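Long-range contact in ZYG-9 (Caenorhabditis elegans, PDB 2OF3), which helps organise microtubules and spindle poles during mitosis and meiosis in the one-cell embryo and is required for default nucleus positioning in oocytes: residues A[26-31]-A[91-96]. Numbering follows the deposited sequence.
Sequences WNFQAP and WCTLRF
The indole of W26 meets helix 85-95 at its pyrrole edge, where T93 lies in the ring plane, while one of its faces is covered by F28, whose CE2 stands 3.4 Å above the indole plane, over its centre. The F28 ring in turn points its edge at W26 and takes P31 on one face, with P31 CA 3.7 Å above the plane. W26, F28 and P31 thus form a tier along the loop that faces the helix.

The polar link is the bond from W26 NE1 to T93 OG1, 2.9 Å long and nearly straight at 167°, with the oxygen only 3° out of the indole plane. W26 CG is anti to the backbone N (chi1 -153°), which carries the ring across to the helix. T93 OG1 sits between its own N and carbonyl carbon, a rotamer that also lets it hydrogen-bond K90 O one turn back. Beside this bond, L94 CD2 packs against both W26 CZ2 and P31 CB at 3.8 Å, and more loosely against F28 CZ at 4.3 Å. K90 makes a cation-pi contact with W26, and A132 of helix 127-139 and L39 of helix 33-44 also touch the indole.

The contact therefore pins the loop between helices 10-19 and 33-44 onto the C-terminal part of helix 85-95 within this all-helical TOG domain. An alanine in place of W26 would probably leave T93 OG1 without its indole donor and open a gap beneath F28 and beside L94. The buried threonine hydroxyl accepts the indole N-H and bonds to K90 O of its own helix, which ties the loop to that helix by one polar bond between the two segments, amid the apolar contacts of L94.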
loop_
_atom_site.group_PDB
_atom_site.type_symbol
_atom_site.label_atom_id
_atom_site.label_comp_id
_atom_site.label_asym_id
_atom_site.label_seq_id
_atom_site.Cartn_x
_atom_site.Cartn_y
_atom_site.Cartn_z
ATOM N N TRP A 26 14.391 -0.481 2.781
ATOM C CA TRP A 26 13.281 -0.552 3.708
ATOM C C TRP A 26 12.435 -1.774 3.339
ATOM O O TRP A 26 11.362 -1.678 2.696
ATOM C CB TRP A 26 12.489 0.730 3.542
ATOM C CG TRP A 26 11.744 1.121 4.790
ATOM C CD1 TRP A 26 10.426 0.994 5.000
ATOM C CD2 TRP A 26 12.294 1.727 5.969
ATOM N NE1 TRP A 26 10.090 1.514 6.223
ATOM C CE2 TRP A 26 11.227 1.954 6.847
ATOM C CE3 TRP A 26 13.589 2.140 6.344
ATOM C CZ2 TRP A 26 11.398 2.520 8.125
ATOM C CZ3 TRP A 26 13.770 2.694 7.613
ATOM C CH2 TRP A 26 12.680 2.920 8.471
ATOM N N ASN A 27 12.937 -2.951 3.708
ATOM C CA ASN A 27 12.361 -4.221 3.229
ATOM C C ASN A 27 12.405 -5.288 4.322
ATOM O O ASN A 27 12.364 -6.485 4.021
ATOM C CB ASN A 27 13.073 -4.684 1.937
ATOM C CG ASN A 27 14.560 -5.053 2.182
ATOM O OD1 ASN A 27 15.108 -4.914 3.303
ATOM N ND2 ASN A 27 15.207 -5.516 1.144
ATOM N N PHE A 28 12.462 -4.848 5.576
ATOM C CA PHE A 28 12.448 -5.730 6.727
ATOM C C PHE A 28 11.126 -6.488 6.902
ATOM O O PHE A 28 10.096 -6.091 6.369
ATOM C CB PHE A 28 12.738 -4.934 8.007
ATOM C CG PHE A 28 11.946 -3.643 8.138
ATOM C CD1 PHE A 28 10.568 -3.654 8.500
ATOM C CD2 PHE A 28 12.564 -2.409 7.929
ATOM C CE1 PHE A 28 9.818 -2.476 8.622
ATOM C CE2 PHE A 28 11.812 -1.214 8.081
ATOM C CZ PHE A 28 10.431 -1.258 8.404
ATOM N N GLN A 29 11.151 -7.554 7.693
ATOM C CA GLN A 29 9.955 -8.260 8.057
ATOM C C GLN A 29 9.347 -7.563 9.247
ATOM O O GLN A 29 8.139 -7.560 9.419
ATOM C CB GLN A 29 10.296 -9.705 8.441
ATOM C CG GLN A 29 10.824 -10.539 7.295
ATOM C CD GLN A 29 9.805 -10.631 6.135
ATOM O OE1 GLN A 29 8.595 -10.715 6.378
ATOM N NE2 GLN A 29 10.294 -10.609 4.879
ATOM N N ALA A 30 10.201 -7.016 10.102
ATOM C CA ALA A 30 9.773 -6.232 11.245
ATOM C C ALA A 30 10.893 -5.217 11.451
ATOM O O ALA A 30 12.045 -5.515 11.129
ATOM C CB ALA A 30 9.617 -7.113 12.480
ATOM N N PRO A 31 10.563 -4.002 11.926
ATOM C CA PRO A 31 11.592 -2.937 12.042
ATOM C C PRO A 31 12.792 -3.368 12.894
ATOM O O PRO A 31 12.615 -4.087 13.865
ATOM C CB PRO A 31 10.848 -1.816 12.740
ATOM C CG PRO A 31 9.389 -2.068 12.425
ATOM C CD PRO A 31 9.222 -3.537 12.323
ATOM N N TRP A 91 8.419 6.479 8.448
ATOM C CA TRP A 91 8.031 6.631 9.850
ATOM C C TRP A 91 6.628 6.062 10.107
ATOM O O TRP A 91 6.424 5.390 11.102
ATOM C CB TRP A 91 8.114 8.108 10.242
ATOM C CG TRP A 91 7.824 8.308 11.710
ATOM C CD1 TRP A 91 8.726 8.242 12.747
ATOM C CD2 TRP A 91 6.514 8.561 12.307
ATOM N NE1 TRP A 91 8.061 8.460 13.941
ATOM C CE2 TRP A 91 6.715 8.660 13.712
ATOM C CE3 TRP A 91 5.200 8.716 11.780
ATOM C CZ2 TRP A 91 5.633 8.921 14.631
ATOM C CZ3 TRP A 91 4.122 8.986 12.680
ATOM C CH2 TRP A 91 4.361 9.077 14.101
ATOM N N CYS A 92 5.664 6.324 9.227
ATOM C CA CYS A 92 4.333 5.739 9.301
ATOM C C CYS A 92 4.378 4.205 9.237
ATOM O O CYS A 92 3.624 3.565 9.972
ATOM C CB CYS A 92 3.426 6.289 8.178
ATOM S SG CYS A 92 2.992 8.093 8.361
ATOM N N THR A 93 5.266 3.591 8.428
ATOM C CA THR A 93 5.325 2.135 8.414
ATOM C C THR A 93 5.727 1.557 9.770
ATOM O O THR A 93 5.307 0.447 10.102
ATOM C CB THR A 93 6.273 1.526 7.306
ATOM O OG1 THR A 93 7.624 1.901 7.606
ATOM C CG2 THR A 93 5.918 2.026 5.917
ATOM N N LEU A 94 6.559 2.280 10.538
ATOM C CA LEU A 94 6.968 1.852 11.884
ATOM C C LEU A 94 5.744 1.770 12.802
ATOM O O LEU A 94 5.612 0.819 13.607
ATOM C CB LEU A 94 8.005 2.822 12.454
ATOM C CG LEU A 94 9.357 2.993 11.756
ATOM C CD1 LEU A 94 10.201 3.909 12.584
ATOM C CD2 LEU A 94 10.037 1.665 11.577
ATOM N N ARG A 95 4.851 2.744 12.653
ATOM C CA ARG A 95 3.542 2.734 13.313
ATOM C C ARG A 95 2.636 1.619 12.899
ATOM O O ARG A 95 1.780 1.242 13.672
ATOM C CB ARG A 95 2.791 4.062 13.139
ATOM C CG ARG A 95 3.587 5.283 13.562
ATOM C CD ARG A 95 4.005 5.184 15.038
ATOM N NE ARG A 95 5.402 5.551 15.077
ATOM C CZ ARG A 95 6.390 4.819 15.554
ATOM N NH1 ARG A 95 6.183 3.685 16.142
ATOM N NH2 ARG A 95 7.600 5.293 15.474
ATOM N N PHE A 96 2.808 1.041 11.722
ATOM C CA PHE A 96 2.024 -0.139 11.332
ATOM C C PHE A 96 2.314 -1.403 12.140
ATOM O O PHE A 96 1.536 -2.354 12.084
ATOM C CB PHE A 96 2.145 -0.437 9.807
ATOM C CG PHE A 96 1.608 0.663 8.923
ATOM C CD1 PHE A 96 0.736 1.635 9.430
ATOM C CD2 PHE A 96 1.981 0.747 7.583
ATOM C CE1 PHE A 96 0.240 2.693 8.617
ATOM C CE2 PHE A 96 1.496 1.781 6.743
ATOM C CZ PHE A 96 0.612 2.770 7.276
#